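PDB 2HJS: USG-1 protein homolog from Pseudomonas aeruginosa, which is of unproven function but probably binds NAD and acts as a dimeric oxidoreductase on aldehyde or oxo groups. Local coordinates for residues R89-V95 with Q122-L128; S130-A135 with R217-V222; C151-T157 with I230-T236; V170-A174 with P241-G245; Q176-L181 with R193-F197. One frame throughout, in Å; residues are numbered along the deposited sequence.

Contact 1: R89-V95 with Q122-L128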
# COMPACT_ATOMS: atom_id res chain seq x y z
N ARG A 89 -8.03 15.51 35.23
CA ARG A 89 -9.42 15.96 35.09
C ARG A 89 -10.06 16.21 36.46
O ARG A 89 -10.81 17.19 36.64
CB ARG A 89 -10.27 15.03 34.21
CG ARG A 89 -11.71 15.10 34.61
CD ARG A 89 -12.73 14.96 33.53
NE ARG A 89 -13.25 13.61 33.52
CZ ARG A 89 -14.36 13.21 32.90
NH1 ARG A 89 -15.16 14.06 32.26
NH2 ARG A 89 -14.70 11.94 32.95
N ALA A 90 -9.73 15.36 37.43
CA ALA A 90 -10.26 15.50 38.78
C ALA A 90 -9.84 16.87 39.33
O ALA A 90 -10.56 17.47 40.15
CB ALA A 90 -9.74 14.39 39.68
N ALA A 91 -8.67 17.35 38.86
CA ALA A 91 -8.05 18.59 39.35
C ALA A 91 -8.69 19.83 38.69
O ALA A 91 -8.40 21.09 39.09
CB ALA A 91 -6.52 18.54 39.16
N GLY A 92 -9.56 19.52 37.69
CA GLY A 92 -10.43 20.60 37.13
C GLY A 92 -10.00 20.90 35.72
O GLY A 92 -10.63 21.71 35.00
N CYS A 93 -8.96 20.20 35.29
CA CYS A 93 -8.34 20.46 34.03
C CYS A 93 -8.98 19.58 32.93
O CYS A 93 -9.05 18.35 33.06
CB CYS A 93 -6.82 20.25 34.19
SG CYS A 93 -5.91 20.26 32.58
N SER A 94 -9.46 20.20 31.85
CA SER A 94 -10.06 19.47 30.76
C SER A 94 -8.92 18.81 29.98
O SER A 94 -7.85 19.40 29.80
CB SER A 94 -10.83 20.40 29.83
OG SER A 94 -12.11 20.71 30.35
N VAL A 95 -9.14 17.59 29.52
CA VAL A 95 -8.05 16.84 28.91
C VAL A 95 -8.40 16.44 27.51
O VAL A 95 -9.49 15.90 27.26
CB VAL A 95 -7.69 15.59 29.76
CG1 VAL A 95 -6.64 14.74 29.06
CG2 VAL A 95 -7.19 16.02 31.12
N GLN A 122 -21.28 15.83 27.35
CA GLN A 122 -20.37 15.70 28.52
C GLN A 122 -20.40 16.99 29.34
O GLN A 122 -20.66 18.08 28.80
CB GLN A 122 -18.92 15.35 28.09
CG GLN A 122 -18.25 14.04 28.76
CD GLN A 122 -16.68 13.90 28.58
OE1 GLN A 122 -15.93 14.90 28.47
NE2 GLN A 122 -16.18 12.64 28.62
N ALA A 123 -20.15 16.89 30.65
CA ALA A 123 -20.02 18.10 31.44
C ALA A 123 -18.56 18.43 31.71
O ALA A 123 -17.77 17.54 31.98
CB ALA A 123 -20.80 17.98 32.75
N ALA A 124 -18.23 19.71 31.63
CA ALA A 124 -16.89 20.22 31.94
C ALA A 124 -16.57 20.06 33.43
O ALA A 124 -17.43 20.31 34.26
CB ALA A 124 -16.83 21.70 31.58
N PRO A 125 -15.32 19.69 33.78
CA PRO A 125 -14.13 19.35 32.95
C PRO A 125 -14.26 18.15 31.99
O PRO A 125 -14.77 17.10 32.37
CB PRO A 125 -13.03 19.09 33.99
CG PRO A 125 -13.75 18.94 35.32
CD PRO A 125 -15.03 19.69 35.24
N PHE A 126 -13.80 18.33 30.75
CA PHE A 126 -13.92 17.30 29.74
C PHE A 126 -12.75 16.31 29.81
O PHE A 126 -11.67 16.62 30.33
CB PHE A 126 -14.04 17.93 28.34
CG PHE A 126 -15.22 18.87 28.19
CD1 PHE A 126 -16.46 18.41 27.77
CD2 PHE A 126 -15.08 20.24 28.47
CE1 PHE A 126 -17.54 19.27 27.62
CE2 PHE A 126 -16.17 21.12 28.33
CZ PHE A 126 -17.39 20.64 27.90
N LEU A 127 -12.99 15.10 29.33
CA LEU A 127 -11.92 14.15 29.11
C LEU A 127 -12.20 13.41 27.81
O LEU A 127 -13.06 12.52 27.74
CB LEU A 127 -11.76 13.21 30.32
CG LEU A 127 -10.84 12.00 30.16
CD1 LEU A 127 -9.42 12.40 29.75
CD2 LEU A 127 -10.82 11.16 31.44
N LEU A 128 -11.48 13.81 26.76
CA LEU A 128 -11.79 13.38 25.41
C LEU A 128 -10.55 12.83 24.79
O LEU A 128 -9.44 13.21 25.18
CB LEU A 128 -12.26 14.57 24.56
CG LEU A 128 -13.35 15.42 25.21
CD1 LEU A 128 -13.38 16.79 24.58
CD2 LEU A 128 -14.69 14.70 25.13
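Arg89, in the last turn of helix 78-90, reaches over to Pro125 and Leu127 where strands 94-97 and 127-129 run parallel at the edge of the Rossmann-type sheet of the NAD-binding domain. The two strands are the ends of a beta-alpha-beta unit, and strand 127-129 is the outermost strand within this chain. The arginine chain sets off with CG anti to its own N (chi1 152°) and bends at chi2 and chi3, which brings it across Leu127 at about a right angle. Leu127 CB sits over one guanidinium face, toward its rim, 3.6 Å from Arg89 NE, while Arg89 NH1 donates in its own plane to Pro125 O at 3.1 Å, a nearly straight bond (170°). Pro125 follows a cis peptide, and its CB packs 3.7 Å from Gly92 O, in the Schellman motif that ends the helix. Val95 and Leu127 point the same way from the paired strands, CB of the valine 3.6 Å from CD1 of the leucine. Their backbones are tied by Val95 N to Phe126 O at 2.8 Å and Leu128 N to Val95 O at 2.9 Å. Ahead of this ladder a side chain takes over: Ser94 OG, turned beside its own backbone N, accepts Phe126 N at 2.9 Å and lies at the edge of the Phe126 ring, 3.5 Å from CD2.

Contact 2: S130-A135 with R217-V222; sequences SPCAVA and RIFAEV
Ser130 starts the walk from strand 127-129 into helix 133-145, its carbonyl O at the edge of the Arg217 guanidinium, 3.6 Å from NH2. Next comes Pro131, whose CB touches Glu221 OE1 at 3.5 Å. Cys132 is the N-cap of helix 133-145 and the centre of the contact. Its backbone N donates to Glu221 OE1 at 2.9 Å, meeting the carboxylate on the syn side and 24° out of its plane. Its CB rests over the middle of the Arg217 guanidinium, 3.5 Å from CZ, and its SG, set between the backbone N and the carbonyl carbon (chi1 71°), comes within 3.7 Å of Ile218 CG1.

The arginine is extended from CG to NE, reaches away from helix 213-225 to Cys132, and is held by a salt bridge one turn on: Arg217 NE gives a 2.8 Å bond to Glu221 OE2. That oxygen lies in the guanidinium plane, while the nitrogen comes in from above the carboxylate plane. Arg217 NH2 also bonds Leu98 O. The Glu221 carboxylate thus divides its oxygens, OE2 for the arginine and OE1 for the N-H of Cys132.

Val134 then slants across Ile218, CG1 to CD1 3.6 Å, and Ala135 tucks its methyl between Glu221 and Val222. Both helices lie against one face of the mixed sheet of the dimerisation domain, with Val134 on strand 151-160 and Ile218 on strand 233-239, an alpha/beta layering with the buried start of one helix clamped by an Arg-Glu pair from its neighbour.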
# COMPACT_ATOMS: atom_id res chain seq x y z
N SER A 130 -8.46 12.52 21.16
CA SER A 130 -8.34 12.90 19.76
C SER A 130 -7.79 11.66 19.01
O SER A 130 -6.78 11.11 19.43
CB SER A 130 -7.46 14.14 19.64
OG SER A 130 -7.59 14.74 18.38
N PRO A 131 -8.46 11.22 17.91
CA PRO A 131 -8.14 9.96 17.22
C PRO A 131 -6.70 9.85 16.72
O PRO A 131 -6.01 10.87 16.51
CB PRO A 131 -9.11 9.94 16.01
CG PRO A 131 -10.14 10.96 16.32
CD PRO A 131 -9.53 11.97 17.23
N CYS A 132 -6.24 8.62 16.50
CA CYS A 132 -4.96 8.42 15.82
C CYS A 132 -5.06 9.04 14.41
O CYS A 132 -6.15 9.20 13.88
CB CYS A 132 -4.60 6.93 15.75
SG CYS A 132 -5.61 5.98 14.66
N ALA A 133 -3.91 9.41 13.85
CA ALA A 133 -3.87 10.11 12.58
C ALA A 133 -4.66 9.42 11.47
O ALA A 133 -5.43 10.08 10.74
CB ALA A 133 -2.41 10.33 12.12
N VAL A 134 -4.48 8.11 11.32
CA VAL A 134 -5.13 7.43 10.20
C VAL A 134 -6.66 7.50 10.30
O VAL A 134 -7.33 7.80 9.32
CB VAL A 134 -4.66 5.96 10.04
CG1 VAL A 134 -5.57 5.20 9.05
CG2 VAL A 134 -3.22 5.94 9.55
N ALA A 135 -7.20 7.21 11.49
CA ALA A 135 -8.63 7.28 11.70
C ALA A 135 -9.14 8.73 11.51
O ALA A 135 -10.23 8.94 10.96
CB ALA A 135 -8.99 6.81 13.10
N ARG A 217 -7.17 0.01 16.89
CA ARG A 217 -7.43 1.40 17.26
C ARG A 217 -8.24 2.13 16.19
O ARG A 217 -9.24 2.80 16.48
CB ARG A 217 -6.15 2.16 17.59
CG ARG A 217 -6.46 3.51 18.20
CD ARG A 217 -5.23 4.36 18.50
NE ARG A 217 -5.64 5.70 18.91
CZ ARG A 217 -4.80 6.68 19.24
NH1 ARG A 217 -3.49 6.48 19.20
NH2 ARG A 217 -5.27 7.86 19.58
N ILE A 218 -7.80 2.01 14.94
CA ILE A 218 -8.46 2.67 13.83
C ILE A 218 -9.90 2.18 13.75
O ILE A 218 -10.85 2.97 13.64
CB ILE A 218 -7.73 2.40 12.49
CG1 ILE A 218 -6.41 3.16 12.42
CG2 ILE A 218 -8.60 2.77 11.31
CD1 ILE A 218 -5.40 2.56 11.45
N PHE A 219 -10.06 0.86 13.85
CA PHE A 219 -11.37 0.26 13.80
C PHE A 219 -12.28 0.79 14.92
O PHE A 219 -13.39 1.20 14.64
CB PHE A 219 -11.24 -1.27 13.89
CG PHE A 219 -12.56 -2.01 13.79
CD1 PHE A 219 -13.06 -2.41 12.55
CD2 PHE A 219 -13.29 -2.31 14.93
CE1 PHE A 219 -14.26 -3.10 12.44
CE2 PHE A 219 -14.51 -3.00 14.84
CZ PHE A 219 -14.99 -3.39 13.59
N ALA A 220 -11.82 0.77 16.18
CA ALA A 220 -12.62 1.24 17.30
C ALA A 220 -13.01 2.70 17.16
O ALA A 220 -14.14 3.09 17.49
CB ALA A 220 -11.89 1.01 18.64
N GLU A 221 -12.07 3.52 16.67
CA GLU A 221 -12.30 4.97 16.55
C GLU A 221 -13.25 5.30 15.40
O GLU A 221 -14.14 6.12 15.55
CB GLU A 221 -10.98 5.72 16.40
CG GLU A 221 -10.23 5.78 17.72
CD GLU A 221 -8.84 6.39 17.61
OE1 GLU A 221 -8.30 6.56 16.48
OE2 GLU A 221 -8.25 6.66 18.67
N VAL A 222 -13.07 4.63 14.26
CA VAL A 222 -13.98 4.86 13.14
C VAL A 222 -15.42 4.51 13.53
O VAL A 222 -16.37 5.23 13.21
CB VAL A 222 -13.50 4.16 11.87
CG1 VAL A 222 -14.50 4.28 10.73
CG2 VAL A 222 -12.18 4.76 11.45

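Contact 3: C151-T157 with I230-T236; sequences CRQLNLT and IGPLNVT
Leu156 O accepts Thr236 N at 3.0 Å and has a water 2.8 Å away, in the parallel pairing of strands 151-160 and 233-239. This is one border of the mixed sheet of the dimerisation domain, with strand 233-239 outermost within the chain; segments 153-157 and 233-236 run 7° from parallel. The same water is 2.8 Å from both Asn234 OD1 and Thr236 OG1, so it lies between two side chains of one strand and a carbonyl of the other.

The ladder itself is regular: Leu154 N donates to Pro232 O, Asn234 N to Leu154 O, and Leu156 N to Asn234 O at 2.8 Å, almost in line with the carbonyl. Leu154, Leu156, Leu233 and Val235 share the face covered by helices 133-145 and 213-225. Leu154 lies beside Leu233, CG to CD2 3.9 Å, and its CD2 also meets Ile230 CD1 at 3.7 Å; Leu156 CD2 likewise touches Val235 CG1.

The other face, with Asn155, Thr157, Asn234 and Thr236, meets the second subunit. Asn234 CG stands anti to its backbone N (chi1 -177°), and its ND2 bonds Gln308 and Asn310 of that subunit, while Thr157 OG1 bonds Thr157 of the second subunit.

Before the ladder, Arg152 and Gln153 form a classic beta bulge opposite Gln253. Gln153, bent at chi2 (-78°), swings its end back over Pro232, and a second water lies between Gln153 OE1, 2.9 Å away, and Pro232 O.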
# COMPACT_ATOMS: atom_id res chain seq x y z
N CYS A 151 -22.90 4.11 2.40
CA CYS A 151 -21.78 3.21 2.39
C CYS A 151 -22.08 1.88 3.10
O CYS A 151 -22.28 1.84 4.31
CB CYS A 151 -20.56 3.89 3.00
SG CYS A 151 -19.14 2.84 2.91
N ARG A 152 -22.06 0.80 2.33
CA ARG A 152 -22.35 -0.55 2.82
C ARG A 152 -21.11 -1.36 3.24
O ARG A 152 -21.23 -2.26 4.05
CB ARG A 152 -23.14 -1.33 1.76
CG ARG A 152 -24.50 -0.71 1.44
CD ARG A 152 -25.43 -0.88 2.64
NE ARG A 152 -26.62 -0.03 2.61
CZ ARG A 152 -27.77 -0.36 2.01
NH1 ARG A 152 -27.89 -1.53 1.34
NH2 ARG A 152 -28.81 0.48 2.05
N GLN A 153 -19.95 -1.05 2.67
CA GLN A 153 -18.68 -1.74 3.01
C GLN A 153 -17.58 -0.71 2.81
O GLN A 153 -17.58 0.02 1.83
CB GLN A 153 -18.35 -2.94 2.10
CG GLN A 153 -19.34 -4.13 2.02
CD GLN A 153 -19.28 -5.10 3.21
OE1 GLN A 153 -18.32 -5.10 4.00
NE2 GLN A 153 -20.32 -5.93 3.35
N LEU A 154 -16.61 -0.69 3.71
CA LEU A 154 -15.51 0.25 3.64
C LEU A 154 -14.21 -0.54 3.73
O LEU A 154 -13.99 -1.23 4.71
CB LEU A 154 -15.63 1.24 4.79
CG LEU A 154 -14.59 2.33 4.97
CD1 LEU A 154 -14.51 3.16 3.73
CD2 LEU A 154 -14.99 3.21 6.16
N ASN A 155 -13.40 -0.46 2.69
CA ASN A 155 -12.08 -1.08 2.71
C ASN A 155 -11.00 -0.01 2.79
O ASN A 155 -11.02 0.96 2.04
CB ASN A 155 -11.85 -1.97 1.50
CG ASN A 155 -10.64 -2.90 1.68
OD1 ASN A 155 -9.48 -2.52 1.41
ND2 ASN A 155 -10.90 -4.10 2.14
N LEU A 156 -10.10 -0.17 3.76
CA LEU A 156 -8.96 0.72 3.92
C LEU A 156 -7.66 -0.06 3.88
O LEU A 156 -7.47 -1.02 4.63
CB LEU A 156 -9.07 1.50 5.23
CG LEU A 156 -7.84 2.27 5.72
CD1 LEU A 156 -7.49 3.47 4.79
CD2 LEU A 156 -8.09 2.75 7.14
N THR A 157 -6.76 0.34 2.98
CA THR A 157 -5.37 -0.09 3.05
C THR A 157 -4.54 1.15 3.38
O THR A 157 -4.43 2.06 2.56
CB THR A 157 -4.87 -0.70 1.73
OG1 THR A 157 -5.69 -1.81 1.38
CG2 THR A 157 -3.41 -1.17 1.87
N ILE A 230 -21.82 3.90 8.43
CA ILE A 230 -21.08 3.03 7.54
C ILE A 230 -21.27 1.58 7.94
O ILE A 230 -21.54 1.27 9.12
CB ILE A 230 -19.56 3.34 7.47
CG1 ILE A 230 -18.94 3.39 8.87
CG2 ILE A 230 -19.27 4.61 6.69
CD1 ILE A 230 -17.49 2.98 8.87
N GLY A 231 -21.11 0.69 6.96
CA GLY A 231 -21.12 -0.74 7.22
C GLY A 231 -19.75 -1.22 7.69
O GLY A 231 -18.88 -0.42 8.03
N PRO A 232 -19.54 -2.54 7.67
CA PRO A 232 -18.29 -3.10 8.17
C PRO A 232 -17.04 -2.38 7.61
O PRO A 232 -16.96 -2.13 6.39
CB PRO A 232 -18.33 -4.54 7.66
CG PRO A 232 -19.78 -4.83 7.43
CD PRO A 232 -20.45 -3.55 7.11
N LEU A 233 -16.12 -2.01 8.49
CA LEU A 233 -14.80 -1.52 8.12
C LEU A 233 -13.78 -2.67 8.02
O LEU A 233 -13.70 -3.49 8.93
CB LEU A 233 -14.30 -0.60 9.20
CG LEU A 233 -13.30 0.51 8.90
CD1 LEU A 233 -12.34 0.70 10.11
CD2 LEU A 233 -12.53 0.40 7.62
N ASN A 234 -12.98 -2.70 6.97
CA ASN A 234 -11.86 -3.63 6.91
C ASN A 234 -10.56 -2.83 6.76
O ASN A 234 -10.44 -2.02 5.84
CB ASN A 234 -12.07 -4.64 5.77
CG ASN A 234 -10.98 -5.69 5.70
OD1 ASN A 234 -9.87 -5.41 5.24
ND2 ASN A 234 -11.31 -6.92 6.09
N VAL A 235 -9.62 -3.02 7.70
CA VAL A 235 -8.40 -2.19 7.82
C VAL A 235 -7.15 -3.03 7.73
O VAL A 235 -7.00 -3.96 8.51
CB VAL A 235 -8.21 -1.55 9.21
CG1 VAL A 235 -7.23 -0.36 9.12
CG2 VAL A 235 -9.47 -1.17 9.83
N THR A 236 -6.23 -2.64 6.85
CA THR A 236 -4.89 -3.16 6.81
C THR A 236 -3.93 -1.99 6.92
O THR A 236 -4.01 -1.03 6.14
CB THR A 236 -4.63 -3.91 5.50
OG1 THR A 236 -5.66 -4.90 5.33
CG2 THR A 236 -3.27 -4.60 5.51
O HOH W 1 -15.79 -3.94 4.76
O HOH W 2 -7.92 -3.77 4.17

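Contact 4: V170-A174 with P241-G245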
# COMPACT_ATOMS: atom_id res chain seq x y z
N VAL A 170 12.12 7.14 12.13
CA VAL A 170 12.73 8.02 11.12
C VAL A 170 14.23 7.77 11.06
O VAL A 170 14.79 7.61 9.97
CB VAL A 170 12.44 9.52 11.43
CG1 VAL A 170 13.34 10.46 10.62
CG2 VAL A 170 10.98 9.81 11.17
N LYS A 171 14.88 7.70 12.23
CA LYS A 171 16.31 7.44 12.31
C LYS A 171 16.70 6.05 11.79
O LYS A 171 17.68 5.92 11.08
CB LYS A 171 16.83 7.67 13.74
CG LYS A 171 17.25 9.13 13.97
CD LYS A 171 16.66 9.76 15.25
CE LYS A 171 17.64 9.77 16.42
NZ LYS A 171 17.76 8.43 17.07
N GLU A 172 15.93 5.04 12.14
CA GLU A 172 16.16 3.66 11.71
C GLU A 172 16.12 3.55 10.19
O GLU A 172 16.98 2.91 9.58
CB GLU A 172 15.13 2.73 12.37
CG GLU A 172 15.22 1.25 11.99
CD GLU A 172 16.34 0.51 12.69
OE1 GLU A 172 16.97 1.09 13.62
OE2 GLU A 172 16.61 -0.65 12.33
N LEU A 173 15.13 4.19 9.58
CA LEU A 173 14.97 4.14 8.14
C LEU A 173 16.14 4.80 7.42
O LEU A 173 16.72 4.20 6.51
CB LEU A 173 13.64 4.75 7.68
CG LEU A 173 13.41 4.70 6.16
CD1 LEU A 173 13.26 3.25 5.63
CD2 LEU A 173 12.23 5.54 5.77
N ALA A 174 16.48 6.02 7.84
CA ALA A 174 17.61 6.74 7.25
C ALA A 174 18.92 5.95 7.38
O ALA A 174 19.71 5.89 6.43
CB ALA A 174 17.74 8.13 7.90
N PRO A 241 8.52 2.20 3.35
CA PRO A 241 9.79 2.88 3.65
C PRO A 241 9.71 4.37 3.25
O PRO A 241 10.35 4.82 2.29
CB PRO A 241 10.79 2.10 2.79
CG PRO A 241 9.95 1.63 1.58
CD PRO A 241 8.55 1.45 2.08
N VAL A 242 8.87 5.12 3.98
CA VAL A 242 8.74 6.56 3.74
C VAL A 242 8.87 7.25 5.08
O VAL A 242 8.55 6.65 6.11
CB VAL A 242 7.46 6.97 2.88
CG1 VAL A 242 6.96 5.83 1.97
CG2 VAL A 242 6.37 7.54 3.66
N PHE A 243 9.38 8.48 5.10
CA PHE A 243 9.64 9.13 6.40
C PHE A 243 8.40 9.68 7.10
O PHE A 243 8.15 9.36 8.25
CB PHE A 243 10.70 10.23 6.27
CG PHE A 243 12.08 9.69 6.02
CD1 PHE A 243 12.66 9.83 4.77
CD2 PHE A 243 12.79 9.02 7.02
CE1 PHE A 243 13.95 9.33 4.51
CE2 PHE A 243 14.07 8.51 6.77
CZ PHE A 243 14.66 8.67 5.52
N PHE A 244 7.62 10.49 6.37
CA PHE A 244 6.51 11.26 6.95
C PHE A 244 5.23 11.14 6.10
O PHE A 244 5.31 11.09 4.85
CB PHE A 244 6.92 12.73 7.04
CG PHE A 244 8.18 12.97 7.80
CD1 PHE A 244 9.33 13.40 7.15
CD2 PHE A 244 8.23 12.78 9.18
CE1 PHE A 244 10.52 13.62 7.85
CE2 PHE A 244 9.43 13.02 9.91
CZ PHE A 244 10.56 13.43 9.24
N GLY A 245 4.07 11.10 6.76
CA GLY A 245 2.76 11.18 6.09
C GLY A 245 2.04 9.85 5.99
O GLY A 245 2.69 8.80 5.87
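Helix 167-181 packs here against the loop joining strands 233-239 and 246-254 of the dimerisation domain, a contact made chiefly by Phe243 with Val170, Leu173 and Ala174. The Phe243 ring carries most of the contact. Its CG is anti to the carbonyl carbon (chi1 -70°), which carries the ring out of the loop to the helix, where it meets backbone as well as side chains. Leu173 CD2 lies over one face, 3.8 Å from the ring centroid and 18° off the normal, a CH-pi contact displaced towards the rim. The edge carrying CE2 runs into the helix itself: Val170 O is 3.4 Å from Phe243 CE2, and Ala174 N 3.6 Å from the same carbon. These two backbone atoms are already bonded to each other in the helix, so the ring edge sits against a satisfied turn.

The Val170 side chain crosses both phenylalanines at about a right angle; CG1 touches Phe243 CD2 at 3.9 Å and CG2 touches Phe244 CE2 at 3.8 Å. Leu173, its CG anti to the backbone N, likewise divides its branches, CD2 on the Phe243 ring and CD1 on Pro241 CB at 3.9 Å. Ala174 adds its methyl near CE2 and CZ.

The second subunit closes on this patch: its Phe197 meets the Phe243 ring with planes about 50° apart and also packs on Leu173, while Pro241 meets Pro241 of that subunit. Aromatic and aliphatic groups from a helix and a strand-connecting loop thus form part of the dimer interface.

Contact 5: Q176-L181 with R193-F197; sequences QTAELL and RQIAF
Gln176 leads from helix 167-181 to the loop 193-197, where the C-terminal part of the helix packs against the connection to helix 213-225 in the dimerisation domain. Starting at CB, the side chain first touches the Ala196 methyl at 3.8 Å. CG stands beside the backbone N (chi1 -76°) and the chain runs on extended, crossing Ile195 at about a right angle; CD lies 3.8 Å from Ile195 CG1. At the tip OE1 is held twice: Ile195 N donates at 2.8 Å and Ala196 N at 3.3 Å, both from the same face of the amide, the first tilted 22° from its plane and the second further above it. Two successive N-H groups converging on one oxygen fix the amide's rotation, and its NE2 is bonded to Glu172, one turn back in the helix.

One turn further on, Leu180 turns CD1 towards the loop, where it meets Ala196 CB at 3.7 Å and the edge of the Phe197 ring at CD2. Gln194 comes from the opposite direction, its NE2 3.4 Å from Leu180 CD1 while bonded in the plane of its amide to Ala196 O at 2.8 Å, bracing the loop from within.

The second subunit is near: Arg193 makes a salt bridge with Asp280 and a cation-pi contact with Tyr281 there, and Phe197 meets Phe243 of that subunit. Thr177 sends CG2 to Phe197 CZ, the two side chains roughly perpendicular, and OG1 to Leu173 O. A water joins the two segments, accepting from Phe197 N at 2.7 Å and donating to Thr177 OG1.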
# COMPACT_ATOMS: atom_id res chain seq x y z
N GLN A 176 19.40 2.54 7.98
CA GLN A 176 19.33 1.32 7.16
C GLN A 176 19.50 1.65 5.69
O GLN A 176 20.21 0.93 4.99
CB GLN A 176 18.00 0.60 7.36
CG GLN A 176 17.86 -0.18 8.66
CD GLN A 176 16.79 -1.26 8.57
OE1 GLN A 176 16.35 -1.62 7.47
NE2 GLN A 176 16.37 -1.78 9.72
N THR A 177 18.86 2.72 5.22
CA THR A 177 18.91 3.08 3.80
C THR A 177 20.35 3.40 3.41
O THR A 177 20.83 2.95 2.37
CB THR A 177 17.94 4.24 3.43
OG1 THR A 177 16.60 3.88 3.77
CG2 THR A 177 17.97 4.50 1.94
N ALA A 178 21.04 4.15 4.28
CA ALA A 178 22.42 4.56 4.05
C ALA A 178 23.38 3.37 4.03
O ALA A 178 24.21 3.26 3.13
CB ALA A 178 22.84 5.58 5.09
N GLU A 179 23.26 2.50 5.03
CA GLU A 179 24.07 1.28 5.10
C GLU A 179 24.00 0.51 3.78
O GLU A 179 25.03 0.10 3.25
CB GLU A 179 23.61 0.39 6.26
CG GLU A 179 24.16 0.81 7.62
CD GLU A 179 23.31 0.32 8.80
OE1 GLU A 179 22.29 -0.40 8.59
OE2 GLU A 179 23.66 0.66 9.96
N LEU A 180 22.80 0.33 3.24
CA LEU A 180 22.62 -0.41 1.99
C LEU A 180 23.21 0.31 0.78
O LEU A 180 23.84 -0.33 -0.07
CB LEU A 180 21.14 -0.71 1.74
CG LEU A 180 20.45 -1.70 2.67
CD1 LEU A 180 18.98 -1.64 2.39
CD2 LEU A 180 20.99 -3.12 2.49
N LEU A 181 23.02 1.63 0.72
CA LEU A 181 23.46 2.41 -0.43
C LEU A 181 24.97 2.48 -0.59
O LEU A 181 25.47 2.48 -1.71
CB LEU A 181 22.80 3.79 -0.46
CG LEU A 181 21.36 3.82 -1.01
CD1 LEU A 181 20.86 5.25 -1.11
CD2 LEU A 181 21.21 3.11 -2.36
N ARG A 193 14.25 -6.95 11.22
CA ARG A 193 14.36 -7.16 9.78
C ARG A 193 14.55 -5.82 9.07
O ARG A 193 14.41 -4.75 9.67
CB ARG A 193 13.12 -7.90 9.26
CG ARG A 193 11.86 -7.02 9.17
CD ARG A 193 10.66 -7.72 9.77
NE ARG A 193 10.16 -8.76 8.88
CZ ARG A 193 9.45 -9.82 9.26
NH1 ARG A 193 9.13 -10.04 10.54
NH2 ARG A 193 9.07 -10.68 8.34
N GLN A 194 14.87 -5.90 7.78
CA GLN A 194 15.08 -4.74 6.95
C GLN A 194 13.79 -3.97 6.71
O GLN A 194 12.77 -4.54 6.32
CB GLN A 194 15.69 -5.15 5.62
CG GLN A 194 16.17 -3.99 4.79
CD GLN A 194 16.75 -4.44 3.47
OE1 GLN A 194 17.54 -5.39 3.42
NE2 GLN A 194 16.36 -3.75 2.40
N ILE A 195 13.83 -2.67 6.97
CA ILE A 195 12.72 -1.80 6.60
C ILE A 195 13.02 -0.95 5.35
O ILE A 195 12.11 -0.58 4.61
CB ILE A 195 12.24 -0.92 7.78
CG1 ILE A 195 13.30 0.11 8.19
CG2 ILE A 195 11.87 -1.83 8.99
CD1 ILE A 195 12.79 1.08 9.26
N ALA A 196 14.30 -0.64 5.14
CA ALA A 196 14.75 0.10 3.97
C ALA A 196 14.27 -0.60 2.69
O ALA A 196 14.38 -1.83 2.57
CB ALA A 196 16.28 0.24 3.99
N PHE A 197 13.73 0.18 1.75
CA PHE A 197 13.24 -0.36 0.47
C PHE A 197 12.34 -1.62 0.64
O PHE A 197 12.36 -2.51 -0.19
CB PHE A 197 14.43 -0.66 -0.46
CG PHE A 197 15.39 0.49 -0.63
CD1 PHE A 197 15.00 1.65 -1.29
CD2 PHE A 197 16.69 0.38 -0.16
CE1 PHE A 197 15.90 2.71 -1.48
CE2 PHE A 197 17.61 1.44 -0.33
CZ PHE A 197 17.21 2.60 -0.99
O HOH W 3 14.23 2.82 2.07

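How the contacts relate
From the N terminus, contact 1 closes first, joining the outermost strand 127-129 to its neighbour 94-97 in the NAD-binding sheet before any other contact opens. Its second segment runs almost directly into contact 2, which spans 82 residues from the start of helix 133-145 to helix 213-225. Contact 3 crosses contact 2: its strands each follow one of those helices, and the two contacts touch through Val134 on Leu156 and Val222 on Ile230. Contact 4 crosses both, tying helix 167-181 to the loop after strand 233-239. Contact 5 is a short local closure nested inside contacts 2, 3 and 4; it shares that helix with contact 4 and touches it. Contacts 3, 4 and 5 meet the second subunit broadly, contact 2 through Phe219 alone.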